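Local coordinates for protein AGR_C_1268p (Agrobacterium tumefaciens str. C58, PDB 2GHS) that probably acts as a metal-dependent gluconolactonase of the SMP-30/regucalcin family, opening sugar lactones with the help of one bound divalent cation, at residues T46-G51 / G307-L312; D138-P143 / I184-D189; D189-Y194 / L208-G213; E240-N245 / Y256-N261; W248-V253 / I263-V268. All coordinates share one frame; numbering follows the deposited sequence.

The five contacts sample how a beta-propeller is built, within its blades, between them and at the closure of the ring. Contact 1 joins the two ends of the chain, whereas contact 2, on the opposite side of the chain's centre and about 22 Å away between centres, ties neighbouring blades. Contact 3 carries on outward from contact 2: they share D189, and H142 NE2 lies 2.8 Å from G190 O. Contacts 4 and 5 belong to one sheet, and W244 CZ3 comes within 3.3 Å of Y266 CE1. Contact 5 meets contact 1 where V268 CG1 packs 3.5 Å from L312 CD2. Contacts 2 and 4 come closest to the predicted catalytic and metal-binding residues D233 and N182; contact 3 lies away from them.

Contact 1: residues T46-G51 / G307-L312; sequences TPMLLG and GLTFEL
P47 and M48 meet G307 and L308 where the two ends of the chain come together in the beta-propeller of the SMP-30 family. The loop 46-51 leads from strand 41-44 to strand 51-57, and 307-312 carries strand 309-311. Because 41-44 pairs with 309-311 as an outermost strand of the same four-stranded sheet, an early strand completes a blade otherwise built from late ones, the arrangement known in propellers as Velcro closure.

One direct hydrogen bond crosses the contact: M48 N donates to G307 O at 2.9 Å. The N-H points almost straight at the oxygen, at 165°, but the donor stands well above the carbonyl plane. A second polar link runs through water 1, which donates to T46 O at 2.7 Å and accepts from T309 OG1. The hydroxyl of T46 takes no share in it and pairs with D44.

Apolar contact is confined to a few atoms. In L308, CG is anti to the carbonyl carbon (chi1 -83°), and the CD1 branch beyond it rests against P47, 3.8 Å from CB. On the other flank the selenomethionine M48 bends at chi2 and chi3, its side chain packing on W65 and N67 of strand 62-67; E52, a predicted metal ligand, is about 8 Å from this side chain. G307 has a positive phi of 91°, and without a side chain it lets M48 O come within 3.6 Å of its CA. M48 CB and CG both lie 3.5 Å from G307 O.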
# COMPACT_ATOMS: atom_id res chain seq x y z
N THR A 46 -3.61 11.65 14.57
CA THR A 46 -3.02 10.56 15.35
C THR A 46 -1.81 10.05 14.63
O THR A 46 -1.91 9.68 13.48
CB THR A 46 -3.99 9.38 15.45
OG1 THR A 46 -5.28 9.85 15.83
CG2 THR A 46 -3.51 8.34 16.43
N PRO A 47 -0.65 10.03 15.29
CA PRO A 47 0.54 9.47 14.63
C PRO A 47 0.56 7.96 14.63
O PRO A 47 0.30 7.32 15.66
CB PRO A 47 1.72 10.04 15.43
CG PRO A 47 1.14 10.53 16.72
CD PRO A 47 -0.36 10.52 16.66
N MSE A 48 0.93 7.40 13.49
CA MSE A 48 1.05 5.97 13.32
C MSE A 48 2.49 5.55 13.50
O MSE A 48 3.38 6.12 12.89
CB MSE A 48 0.66 5.55 11.91
CG MSE A 48 -0.70 5.97 11.47
SE MSE A 48 -2.16 5.00 12.41
CE MSE A 48 -2.49 6.31 13.75
N LEU A 49 2.70 4.50 14.29
CA LEU A 49 4.04 3.90 14.38
C LEU A 49 4.43 3.39 13.00
O LEU A 49 5.54 3.67 12.52
CB LEU A 49 4.04 2.80 15.43
CG LEU A 49 5.33 2.06 15.62
CD1 LEU A 49 6.38 3.03 16.08
CD2 LEU A 49 5.07 0.91 16.64
N LEU A 50 3.51 2.69 12.33
CA LEU A 50 3.79 2.21 10.97
C LEU A 50 2.49 2.24 10.18
O LEU A 50 1.77 1.23 10.04
CB LEU A 50 4.44 0.82 11.00
CG LEU A 50 4.89 0.29 9.63
CD1 LEU A 50 5.72 1.29 8.91
CD2 LEU A 50 5.66 -1.04 9.76
N GLY A 51 2.15 3.43 9.70
CA GLY A 51 0.96 3.60 8.91
C GLY A 51 1.18 2.97 7.57
O GLY A 51 2.24 3.22 6.94
N GLY A 307 4.47 10.41 11.05
CA GLY A 307 3.45 9.38 11.34
C GLY A 307 2.00 9.76 11.05
O GLY A 307 1.11 8.90 11.05
N LEU A 308 1.77 11.03 10.76
CA LEU A 308 0.43 11.50 10.45
C LEU A 308 0.01 11.05 9.05
O LEU A 308 0.82 10.59 8.25
CB LEU A 308 0.38 13.04 10.58
CG LEU A 308 0.17 13.60 11.98
CD1 LEU A 308 1.03 12.93 13.02
CD2 LEU A 308 0.28 15.17 12.02
N THR A 309 -1.29 11.15 8.77
CA THR A 309 -1.89 10.78 7.50
C THR A 309 -2.36 12.07 6.85
O THR A 309 -3.08 12.89 7.48
CB THR A 309 -3.05 9.79 7.74
OG1 THR A 309 -2.54 8.62 8.42
CG2 THR A 309 -3.73 9.37 6.48
N PHE A 310 -1.93 12.28 5.62
CA PHE A 310 -2.11 13.54 4.90
C PHE A 310 -2.95 13.40 3.63
O PHE A 310 -3.17 12.31 3.15
CB PHE A 310 -0.75 14.09 4.47
CG PHE A 310 0.25 14.15 5.58
CD1 PHE A 310 0.27 15.22 6.48
CD2 PHE A 310 1.21 13.13 5.74
CE1 PHE A 310 1.19 15.23 7.56
CE2 PHE A 310 2.14 13.17 6.80
CZ PHE A 310 2.11 14.19 7.72
N GLU A 311 -3.41 14.51 3.12
CA GLU A 311 -3.94 14.61 1.74
C GLU A 311 -3.14 15.67 1.01
O GLU A 311 -2.95 16.79 1.52
CB GLU A 311 -5.41 15.00 1.80
CG GLU A 311 -6.15 15.03 0.50
CD GLU A 311 -7.53 15.61 0.72
OE1 GLU A 311 -8.43 14.90 1.18
OE2 GLU A 311 -7.74 16.82 0.48
N LEU A 312 -2.73 15.40 -0.22
CA LEU A 312 -2.00 16.40 -0.99
C LEU A 312 -2.93 17.54 -1.44
O LEU A 312 -4.16 17.34 -1.49
CB LEU A 312 -1.37 15.75 -2.23
CG LEU A 312 -0.29 14.69 -2.05
CD1 LEU A 312 0.36 14.36 -3.39
CD2 LEU A 312 0.76 15.18 -1.09
O HOH W 1 -2.95 8.79 11.13

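Contact 2: residues D138-P143 / I184-D189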
# COMPACT_ATOMS: atom_id res chain seq x y z
N ASP A 138 3.12 -4.91 1.86
CA ASP A 138 2.37 -4.22 0.81
C ASP A 138 1.48 -5.19 0.01
O ASP A 138 1.89 -6.30 -0.30
CB ASP A 138 3.41 -3.65 -0.14
CG ASP A 138 2.81 -2.82 -1.24
OD1 ASP A 138 1.93 -1.95 -0.96
OD2 ASP A 138 3.24 -3.02 -2.40
N GLY A 139 0.30 -4.76 -0.36
CA GLY A 139 -0.51 -5.59 -1.26
C GLY A 139 -1.43 -4.69 -2.04
O GLY A 139 -1.65 -3.53 -1.67
N ARG A 140 -1.94 -5.18 -3.17
CA ARG A 140 -2.91 -4.40 -3.95
C ARG A 140 -3.77 -5.33 -4.81
O ARG A 140 -3.28 -6.35 -5.26
CB ARG A 140 -2.22 -3.34 -4.81
CG ARG A 140 -3.22 -2.25 -5.31
CD ARG A 140 -2.59 -1.02 -5.85
NE ARG A 140 -1.68 -0.42 -4.88
CZ ARG A 140 -2.09 0.28 -3.83
NH1 ARG A 140 -3.37 0.50 -3.65
NH2 ARG A 140 -1.20 0.75 -2.96
N MSE A 141 -5.01 -4.93 -5.04
CA MSE A 141 -5.96 -5.65 -5.88
C MSE A 141 -5.74 -5.41 -7.37
O MSE A 141 -5.62 -4.27 -7.82
CB MSE A 141 -7.40 -5.24 -5.51
CG MSE A 141 -7.87 -5.73 -4.16
SE MSE A 141 -7.88 -7.67 -4.10
CE MSE A 141 -8.79 -8.00 -5.77
N HIS A 142 -5.75 -6.50 -8.12
CA HIS A 142 -5.73 -6.50 -9.57
C HIS A 142 -7.20 -6.45 -10.04
O HIS A 142 -8.08 -7.04 -9.40
CB HIS A 142 -4.98 -7.75 -10.07
CG HIS A 142 -4.87 -7.81 -11.55
ND1 HIS A 142 -5.85 -8.32 -12.34
CD2 HIS A 142 -3.93 -7.33 -12.39
CE1 HIS A 142 -5.53 -8.18 -13.61
NE2 HIS A 142 -4.36 -7.57 -13.68
N PRO A 143 -7.49 -5.78 -11.17
CA PRO A 143 -8.87 -5.71 -11.64
C PRO A 143 -9.61 -7.03 -11.95
O PRO A 143 -10.85 -7.05 -12.02
CB PRO A 143 -8.81 -4.78 -12.84
CG PRO A 143 -7.48 -4.55 -13.12
CD PRO A 143 -6.61 -4.93 -11.97
N ILE A 184 3.60 -2.32 -5.17
CA ILE A 184 2.69 -3.15 -5.96
C ILE A 184 1.52 -2.34 -6.50
O ILE A 184 0.77 -1.69 -5.74
CB ILE A 184 2.19 -4.35 -5.14
CG1 ILE A 184 3.38 -5.26 -4.74
CG2 ILE A 184 1.19 -5.13 -5.94
CD1 ILE A 184 2.93 -6.34 -3.75
N CYS A 185 1.41 -2.31 -7.82
CA CYS A 185 0.30 -1.64 -8.47
C CYS A 185 0.22 -2.09 -9.92
O CYS A 185 1.04 -2.87 -10.39
CB CYS A 185 0.43 -0.10 -8.37
SG CYS A 185 1.89 0.57 -9.13
N PHE A 186 -0.80 -1.64 -10.62
CA PHE A 186 -1.14 -2.16 -11.93
C PHE A 186 -1.49 -1.07 -12.93
O PHE A 186 -2.05 -0.04 -12.58
CB PHE A 186 -2.32 -3.15 -11.83
CG PHE A 186 -2.06 -4.24 -10.85
CD1 PHE A 186 -1.22 -5.29 -11.16
CD2 PHE A 186 -2.62 -4.19 -9.59
CE1 PHE A 186 -0.93 -6.27 -10.20
CE2 PHE A 186 -2.36 -5.15 -8.62
CZ PHE A 186 -1.50 -6.20 -8.91
N SER A 187 -1.19 -1.31 -14.20
CA SER A 187 -1.52 -0.38 -15.27
C SER A 187 -3.03 -0.27 -15.47
O SER A 187 -3.78 -1.17 -15.04
CB SER A 187 -0.83 -0.83 -16.54
OG SER A 187 -1.40 -2.02 -17.04
N PRO A 188 -3.48 0.78 -16.17
CA PRO A 188 -4.91 0.99 -16.32
C PRO A 188 -5.68 -0.15 -16.96
O PRO A 188 -6.80 -0.42 -16.56
CB PRO A 188 -4.99 2.26 -17.20
CG PRO A 188 -3.76 3.02 -16.83
CD PRO A 188 -2.70 1.91 -16.74
N ASP A 189 -5.06 -0.88 -17.88
CA ASP A 189 -5.79 -1.99 -18.49
C ASP A 189 -5.54 -3.33 -17.84
O ASP A 189 -6.05 -4.32 -18.33
CB ASP A 189 -5.55 -2.02 -19.98
CG ASP A 189 -4.15 -2.37 -20.36
OD1 ASP A 189 -3.29 -2.64 -19.51
OD2 ASP A 189 -3.90 -2.31 -21.60
O HOH W 2 1.66 -0.44 -3.28
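D138 and R140 reach across to the backbone of I184, bridging two strands that run nearly parallel, 18° apart, in adjacent blades of the propeller. With the axes 6.2 Å apart, side chains rather than main chains make the polar links. I184 N donates to D138 OD2 at 2.9 Å, nearly along the C-O axis of the acceptor. R140 NE then gives a bond of 2.9 Å to I184 O, in the carbonyl plane and close to the guanidinium plane. The chain of R140 bends at chi3 (-55°), which swings NE toward that oxygen. Water 2 sits 2.8 Å from D138 OD1 and accepts from R140 NH2.

Farther along, the contact turns aromatic. The edge of H142 meets the face of F186 in a T-shaped pair, CD2 lying 3.6 Å from CD1 of F186, while H142 CB makes a CH-pi contact over the same ring.

D138 lies close to N182 and N137, predicted to bind the metal and the substrate. Around the contact, R140 and C185 touch strand 231-237 of the next blade, R140 NH1 is salt-bridged to E321, and F186 packs edge-to-face with W148 of strand 147-153.

Contact 3: residues D189-Y194 / L208-G213; sequences DGTTGY and LDARTG
The open end of an antiparallel beta hairpin, strands 192-197 and 202-207 of one propeller blade, is where T191 and G190 meet L208 and A210. L208 N donates to T191 O at 2.8 Å, prolonging the ladder that pairs G193 with V206. The bond is nearly straight (164°), although the donor stands above the carbonyl plane.

Packing centres on L208. Its CG is anti to the carbonyl carbon (chi1 -48°), and CD1 beyond it lies against the backbone of the opposing strand, 3.5 Å from G193 N. G193 has no side chain, so the leucine can settle directly on the main chain. L208 also touches F186 of the adjoining strand 170-186 and H142, which comes from the neighbouring blade. Farther out, the methyl of A210 touches CG2 of T191 at 3.9 Å and also approaches D189 O at 3.6 Å. G190 O receives a CA-H...O contact from A210 CA at 3.5 Å, and it is also bound by H142. A positive phi of 77° at G190 turns the chain here.

Each side of the contact is shaped by an Asx turn. D189 OD1 accepts from T191 N at 3.0 Å, and D209 OD1 accepts in the same way from R211 N. In both turns the donor comes from above the carboxylate plane. The second loop folds further round the carbonyl of D209, whose O takes two backbone bonds, from T212 N and, at 2.8 Å, from G213 N.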
# COMPACT_ATOMS: atom_id res chain seq x y z
N ASP A 189 -5.06 -0.88 -17.88
CA ASP A 189 -5.79 -1.99 -18.49
C ASP A 189 -5.54 -3.33 -17.84
O ASP A 189 -6.05 -4.32 -18.33
CB ASP A 189 -5.55 -2.02 -19.98
CG ASP A 189 -4.15 -2.37 -20.36
OD1 ASP A 189 -3.29 -2.64 -19.51
OD2 ASP A 189 -3.90 -2.31 -21.60
N GLY A 190 -4.80 -3.36 -16.73
CA GLY A 190 -4.54 -4.62 -16.01
C GLY A 190 -3.50 -5.54 -16.65
O GLY A 190 -3.28 -6.74 -16.16
N THR A 191 -2.86 -5.05 -17.71
CA THR A 191 -1.91 -5.86 -18.47
C THR A 191 -0.43 -5.77 -18.03
O THR A 191 0.42 -6.51 -18.58
CB THR A 191 -1.99 -5.57 -19.97
OG1 THR A 191 -1.68 -4.19 -20.19
CG2 THR A 191 -3.35 -5.89 -20.51
N THR A 192 -0.13 -4.86 -17.09
CA THR A 192 1.20 -4.75 -16.51
C THR A 192 1.07 -4.64 -15.00
O THR A 192 0.22 -3.89 -14.48
CB THR A 192 1.95 -3.52 -17.05
OG1 THR A 192 2.07 -3.65 -18.47
CG2 THR A 192 3.34 -3.40 -16.50
N GLY A 193 1.94 -5.36 -14.31
CA GLY A 193 2.11 -5.19 -12.89
C GLY A 193 3.46 -4.62 -12.58
O GLY A 193 4.42 -4.79 -13.34
N TYR A 194 3.52 -3.93 -11.45
CA TYR A 194 4.74 -3.31 -10.96
C TYR A 194 5.01 -3.74 -9.52
O TYR A 194 4.09 -4.00 -8.76
CB TYR A 194 4.64 -1.78 -10.99
CG TYR A 194 4.26 -1.22 -12.35
CD1 TYR A 194 5.21 -1.06 -13.32
CD2 TYR A 194 2.96 -0.81 -12.63
CE1 TYR A 194 4.89 -0.58 -14.56
CE2 TYR A 194 2.61 -0.28 -13.84
CZ TYR A 194 3.58 -0.17 -14.83
OH TYR A 194 3.27 0.37 -16.06
N LEU A 208 1.19 -9.13 -17.77
CA LEU A 208 0.15 -9.94 -17.15
C LEU A 208 -0.94 -10.27 -18.12
O LEU A 208 -1.16 -9.56 -19.09
CB LEU A 208 -0.53 -9.18 -15.99
CG LEU A 208 0.33 -8.48 -14.95
CD1 LEU A 208 -0.51 -7.82 -13.89
CD2 LEU A 208 1.29 -9.50 -14.35
N ASP A 209 -1.61 -11.38 -17.83
CA ASP A 209 -2.95 -11.74 -18.35
C ASP A 209 -3.96 -10.90 -17.60
O ASP A 209 -4.17 -11.08 -16.36
CB ASP A 209 -3.17 -13.25 -18.11
CG ASP A 209 -4.50 -13.77 -18.66
OD1 ASP A 209 -5.42 -12.94 -18.93
OD2 ASP A 209 -4.64 -15.04 -18.75
N ALA A 210 -4.58 -9.96 -18.29
CA ALA A 210 -5.54 -9.05 -17.62
C ALA A 210 -6.72 -9.78 -17.02
O ALA A 210 -7.34 -9.26 -16.08
CB ALA A 210 -6.03 -7.92 -18.54
N ARG A 211 -7.04 -10.97 -17.51
CA ARG A 211 -8.22 -11.70 -17.03
C ARG A 211 -7.99 -12.42 -15.69
O ARG A 211 -8.96 -12.78 -14.99
CB ARG A 211 -8.69 -12.74 -18.05
CG ARG A 211 -9.34 -12.12 -19.27
CD ARG A 211 -10.01 -13.17 -20.14
NE ARG A 211 -11.24 -13.72 -19.51
CZ ARG A 211 -11.82 -14.88 -19.85
NH1 ARG A 211 -11.29 -15.65 -20.80
NH2 ARG A 211 -12.92 -15.28 -19.23
N THR A 212 -6.73 -12.66 -15.34
CA THR A 212 -6.39 -13.42 -14.16
C THR A 212 -5.46 -12.72 -13.20
O THR A 212 -5.33 -13.15 -12.04
CB THR A 212 -5.67 -14.75 -14.53
OG1 THR A 212 -4.42 -14.46 -15.16
CG2 THR A 212 -6.52 -15.59 -15.48
N GLY A 213 -4.73 -11.73 -13.67
CA GLY A 213 -3.66 -11.10 -12.89
C GLY A 213 -2.40 -11.92 -12.72
O GLY A 213 -1.59 -11.60 -11.85

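Contact 4: residues E240-N245 / Y256-N261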
# COMPACT_ATOMS: atom_id res chain seq x y z
N GLU A 240 -3.98 7.48 -16.22
CA GLU A 240 -3.07 7.66 -17.36
C GLU A 240 -1.90 6.67 -17.35
O GLU A 240 -1.15 6.63 -18.32
CB GLU A 240 -2.45 9.04 -17.33
CG GLU A 240 -3.33 10.08 -17.83
CD GLU A 240 -2.53 11.38 -18.04
OE1 GLU A 240 -1.24 11.39 -17.89
OE2 GLU A 240 -3.22 12.36 -18.35
N GLY A 241 -1.72 5.91 -16.28
CA GLY A 241 -0.65 4.97 -16.15
C GLY A 241 0.57 5.48 -15.42
O GLY A 241 1.56 4.74 -15.34
N HIS A 242 0.55 6.71 -14.90
CA HIS A 242 1.67 7.21 -14.09
C HIS A 242 1.70 6.48 -12.77
O HIS A 242 0.66 6.20 -12.17
CB HIS A 242 1.56 8.72 -13.82
CG HIS A 242 1.85 9.58 -15.01
ND1 HIS A 242 2.21 10.92 -14.90
CD2 HIS A 242 1.73 9.33 -16.33
CE1 HIS A 242 2.37 11.42 -16.11
NE2 HIS A 242 2.08 10.48 -17.00
N ILE A 243 2.91 6.23 -12.27
CA ILE A 243 3.12 5.62 -10.95
C ILE A 243 3.42 6.72 -9.93
O ILE A 243 4.25 7.59 -10.18
CB ILE A 243 4.26 4.57 -11.02
CG1 ILE A 243 3.83 3.41 -11.94
CG2 ILE A 243 4.67 4.15 -9.61
CD1 ILE A 243 4.89 2.42 -12.19
N TRP A 244 2.71 6.66 -8.80
CA TRP A 244 2.89 7.59 -7.72
C TRP A 244 3.40 6.76 -6.53
O TRP A 244 2.68 5.91 -6.02
CB TRP A 244 1.56 8.25 -7.36
CG TRP A 244 0.95 9.10 -8.44
CD1 TRP A 244 0.46 8.69 -9.64
CD2 TRP A 244 0.83 10.53 -8.42
NE1 TRP A 244 -0.01 9.79 -10.35
CE2 TRP A 244 0.21 10.92 -9.61
CE3 TRP A 244 1.12 11.51 -7.48
CZ2 TRP A 244 -0.11 12.27 -9.90
CZ3 TRP A 244 0.81 12.85 -7.76
CH2 TRP A 244 0.22 13.21 -8.97
N ASN A 245 4.65 6.99 -6.15
CA ASN A 245 5.40 6.15 -5.19
C ASN A 245 5.81 6.94 -3.95
O ASN A 245 6.50 7.98 -4.08
CB ASN A 245 6.66 5.59 -5.87
CG ASN A 245 7.53 4.83 -4.92
OD1 ASN A 245 8.70 5.21 -4.69
ND2 ASN A 245 7.00 3.74 -4.37
N TYR A 256 6.12 9.21 -11.69
CA TYR A 256 6.78 8.73 -12.92
C TYR A 256 5.84 8.57 -14.08
O TYR A 256 4.75 7.99 -13.93
CB TYR A 256 7.39 7.39 -12.62
CG TYR A 256 8.40 7.40 -11.45
CD1 TYR A 256 7.98 7.18 -10.13
CD2 TYR A 256 9.74 7.63 -11.68
CE1 TYR A 256 8.91 7.19 -9.08
CE2 TYR A 256 10.66 7.64 -10.63
CZ TYR A 256 10.24 7.43 -9.33
OH TYR A 256 11.17 7.43 -8.29
N ASP A 257 6.29 9.01 -15.24
CA ASP A 257 5.45 8.94 -16.45
C ASP A 257 5.51 7.55 -17.01
O ASP A 257 6.09 6.66 -16.39
CB ASP A 257 5.84 10.02 -17.45
CG ASP A 257 7.21 9.78 -18.11
OD1 ASP A 257 7.75 8.63 -18.07
OD2 ASP A 257 7.72 10.76 -18.70
N THR A 258 4.84 7.29 -18.14
CA THR A 258 4.76 5.91 -18.57
C THR A 258 6.07 5.41 -19.22
O THR A 258 6.15 4.22 -19.54
CB THR A 258 3.62 5.66 -19.56
OG1 THR A 258 3.86 6.42 -20.74
CG2 THR A 258 2.25 6.07 -18.95
N ASP A 259 7.05 6.30 -19.42
CA ASP A 259 8.40 5.88 -19.81
C ASP A 259 9.32 5.63 -18.61
O ASP A 259 10.48 5.24 -18.75
CB ASP A 259 9.03 6.94 -20.71
CG ASP A 259 8.44 6.92 -22.11
OD1 ASP A 259 8.02 5.84 -22.53
OD2 ASP A 259 8.42 7.98 -22.76
N GLY A 260 8.80 5.87 -17.42
CA GLY A 260 9.55 5.74 -16.20
C GLY A 260 10.41 6.94 -15.86
O GLY A 260 11.26 6.84 -14.98
N ASN A 261 10.21 8.08 -16.52
CA ASN A 261 10.87 9.34 -16.14
C ASN A 261 10.26 9.90 -14.85
O ASN A 261 9.05 9.88 -14.69
CB ASN A 261 10.73 10.39 -17.23
CG ASN A 261 11.28 9.92 -18.56
OD1 ASN A 261 12.43 9.50 -18.63
ND2 ASN A 261 10.46 9.97 -19.61
O HOH W 3 4.22 4.11 -15.76
O HOH W 4 3.45 9.27 -19.84
O HOH W 5 10.48 7.10 -5.76
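H242 lays the face of its imidazole over the backbone of D257, with D257 CA above the ring centre at 3.7 Å from the centroid and 10° off the normal. The carboxylate of D257 is turned steeply against this ring, at 69°, and faces its own loop instead. There D257 OD2 accepts from N261 ND2 at 3.0 Å on its syn lone pair, lying in the amide plane of N261, while N261 N meets OD1 from above the carboxylate plane. H242 ND1 is paired outside the contact with R255.

This CH-pi contact lies at the open end of the antiparallel beta hairpin 243-248/252-256 of one propeller blade, next to a type I turn from D257 to G260. I243 and Y256 form a hydrogen-bonded pair, I243 N donating to Y256 O at 3.0 Å and Y256 N to I243 O at 2.9 Å. On the sheet face that these two share, the Y256 ring turns its edge to N245 CB. Water 5 lies in the plane of that ring; it accepts from Y256 OH at 2.6 Å and donates to N245 OD1. N245 ND2 bonds to S235, and its side chain is about 5 Å from that of D233, the predicted proton donor/acceptor. At the other end, T258 CG2 packs 3.5 Å from E240 O.

Contact 5: residues W248-V253 / I263-V268; sequences WGEGAV and IARYEV
E250 OE1 is gripped by two donors, R265 NH1 at 2.8 Å and water 6 at 3.1 Å. The salt bridge spans the beta hairpin of strands 252-256 and 262-267 in one propeller blade. NH1 comes to the anti side of the carboxylate, tilted out of its plane, and the two flat groups are turned 62° apart. Water 6 closes a second path between them by accepting from R265 NH2. Both charged groups have further partners: E250 OE2 is bridged to K229, and R265 NE to D254.

The R265 chain lies over the methyl of A252 on its way to the glutamate. Its CG is anti to the backbone N (chi1 171°), and a bend at chi3 follows; A252 CB ends up over one guanidinium face, 3.6 Å from NE.

Backbone pairing holds the strands beneath. V253 and Y266 exchange two bonds, V253 N to Y266 O and Y266 N to V253 O, whereas A252 and E267 form the non-hydrogen-bonded pair next to them. Beyond that pair, V268 N donates to G251 O at 2.9 Å from above the carbonyl plane. I263 and A264 both face R255 in a classic beta bulge. Y266 stacks on F36 and W244, and V268 CG2 presses on G251 C at 3.7 Å. V253 O lies in the plane of the Y266 ring, at its edge, 3.5 Å from CD1.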
# COMPACT_ATOMS: atom_id res chain seq x y z
N TRP A 248 10.24 6.43 1.25
CA TRP A 248 10.57 6.43 2.66
C TRP A 248 11.89 7.15 2.92
O TRP A 248 12.90 6.84 2.30
CB TRP A 248 10.68 5.01 3.16
CG TRP A 248 11.14 4.81 4.57
CD1 TRP A 248 12.40 4.98 5.06
CD2 TRP A 248 10.34 4.34 5.67
NE1 TRP A 248 12.44 4.66 6.42
CE2 TRP A 248 11.19 4.27 6.80
CE3 TRP A 248 9.01 3.97 5.80
CZ2 TRP A 248 10.73 3.81 8.05
CZ3 TRP A 248 8.56 3.51 7.05
CH2 TRP A 248 9.41 3.46 8.16
N GLY A 249 11.82 8.11 3.84
CA GLY A 249 12.95 8.87 4.28
C GLY A 249 13.07 10.22 3.63
O GLY A 249 13.90 11.03 4.06
N GLU A 250 12.27 10.47 2.60
CA GLU A 250 12.38 11.67 1.81
C GLU A 250 11.14 12.57 1.92
O GLU A 250 11.12 13.65 1.29
CB GLU A 250 12.61 11.30 0.33
CG GLU A 250 14.01 10.77 0.13
CD GLU A 250 15.03 11.89 0.18
OE1 GLU A 250 15.14 12.63 -0.81
OE2 GLU A 250 15.68 12.06 1.21
N GLY A 251 10.12 12.16 2.69
CA GLY A 251 8.89 12.97 2.87
C GLY A 251 8.33 13.39 1.51
O GLY A 251 8.18 14.60 1.20
N ALA A 252 8.06 12.39 0.69
CA ALA A 252 7.71 12.62 -0.72
C ALA A 252 6.90 11.52 -1.32
O ALA A 252 7.07 10.33 -0.96
CB ALA A 252 8.97 12.75 -1.51
N VAL A 253 6.06 11.91 -2.28
CA VAL A 253 5.50 11.01 -3.25
C VAL A 253 6.09 11.42 -4.61
O VAL A 253 6.03 12.60 -5.00
CB VAL A 253 3.94 11.07 -3.27
CG1 VAL A 253 3.35 10.15 -4.37
CG2 VAL A 253 3.39 10.64 -1.92
N ILE A 263 9.05 12.72 -13.08
CA ILE A 263 8.61 14.04 -13.50
C ILE A 263 8.23 15.00 -12.37
O ILE A 263 8.21 16.22 -12.58
CB ILE A 263 7.47 14.00 -14.54
CG1 ILE A 263 6.19 13.46 -13.90
CG2 ILE A 263 7.86 13.24 -15.82
CD1 ILE A 263 4.99 13.71 -14.76
N ALA A 264 7.93 14.48 -11.18
CA ALA A 264 7.57 15.32 -10.06
C ALA A 264 7.84 14.65 -8.73
O ALA A 264 7.81 13.40 -8.62
CB ALA A 264 6.11 15.71 -10.12
N ARG A 265 8.02 15.50 -7.73
CA ARG A 265 8.10 15.11 -6.33
C ARG A 265 7.19 15.99 -5.50
O ARG A 265 7.31 17.24 -5.53
CB ARG A 265 9.53 15.25 -5.80
CG ARG A 265 9.62 15.07 -4.28
CD ARG A 265 11.03 14.73 -3.82
NE ARG A 265 11.37 13.33 -4.09
CZ ARG A 265 12.47 12.73 -3.63
NH1 ARG A 265 13.33 13.39 -2.87
NH2 ARG A 265 12.71 11.44 -3.92
N TYR A 266 6.26 15.36 -4.78
CA TYR A 266 5.25 16.06 -4.00
C TYR A 266 5.63 15.85 -2.55
O TYR A 266 5.62 14.70 -2.04
CB TYR A 266 3.85 15.49 -4.28
CG TYR A 266 3.42 15.65 -5.72
CD1 TYR A 266 3.77 14.70 -6.67
CD2 TYR A 266 2.75 16.79 -6.15
CE1 TYR A 266 3.43 14.85 -7.99
CE2 TYR A 266 2.39 16.93 -7.50
CZ TYR A 266 2.75 15.95 -8.41
OH TYR A 266 2.40 16.11 -9.76
N GLU A 267 6.03 16.93 -1.90
CA GLU A 267 6.49 16.90 -0.53
C GLU A 267 5.32 16.67 0.45
O GLU A 267 4.20 17.15 0.22
CB GLU A 267 7.30 18.15 -0.18
CG GLU A 267 8.57 18.33 -1.02
CD GLU A 267 9.39 19.55 -0.65
OE1 GLU A 267 8.87 20.48 0.02
OE2 GLU A 267 10.60 19.60 -1.04
N VAL A 268 5.59 15.93 1.52
CA VAL A 268 4.67 15.74 2.67
C VAL A 268 5.48 15.85 3.96
O VAL A 268 6.68 15.59 3.97
CB VAL A 268 3.93 14.40 2.65
CG1 VAL A 268 3.07 14.28 1.38
CG2 VAL A 268 4.85 13.27 2.68
O HOH W 6 15.41 10.74 -3.30
O HOH W 7 12.15 15.39 -0.57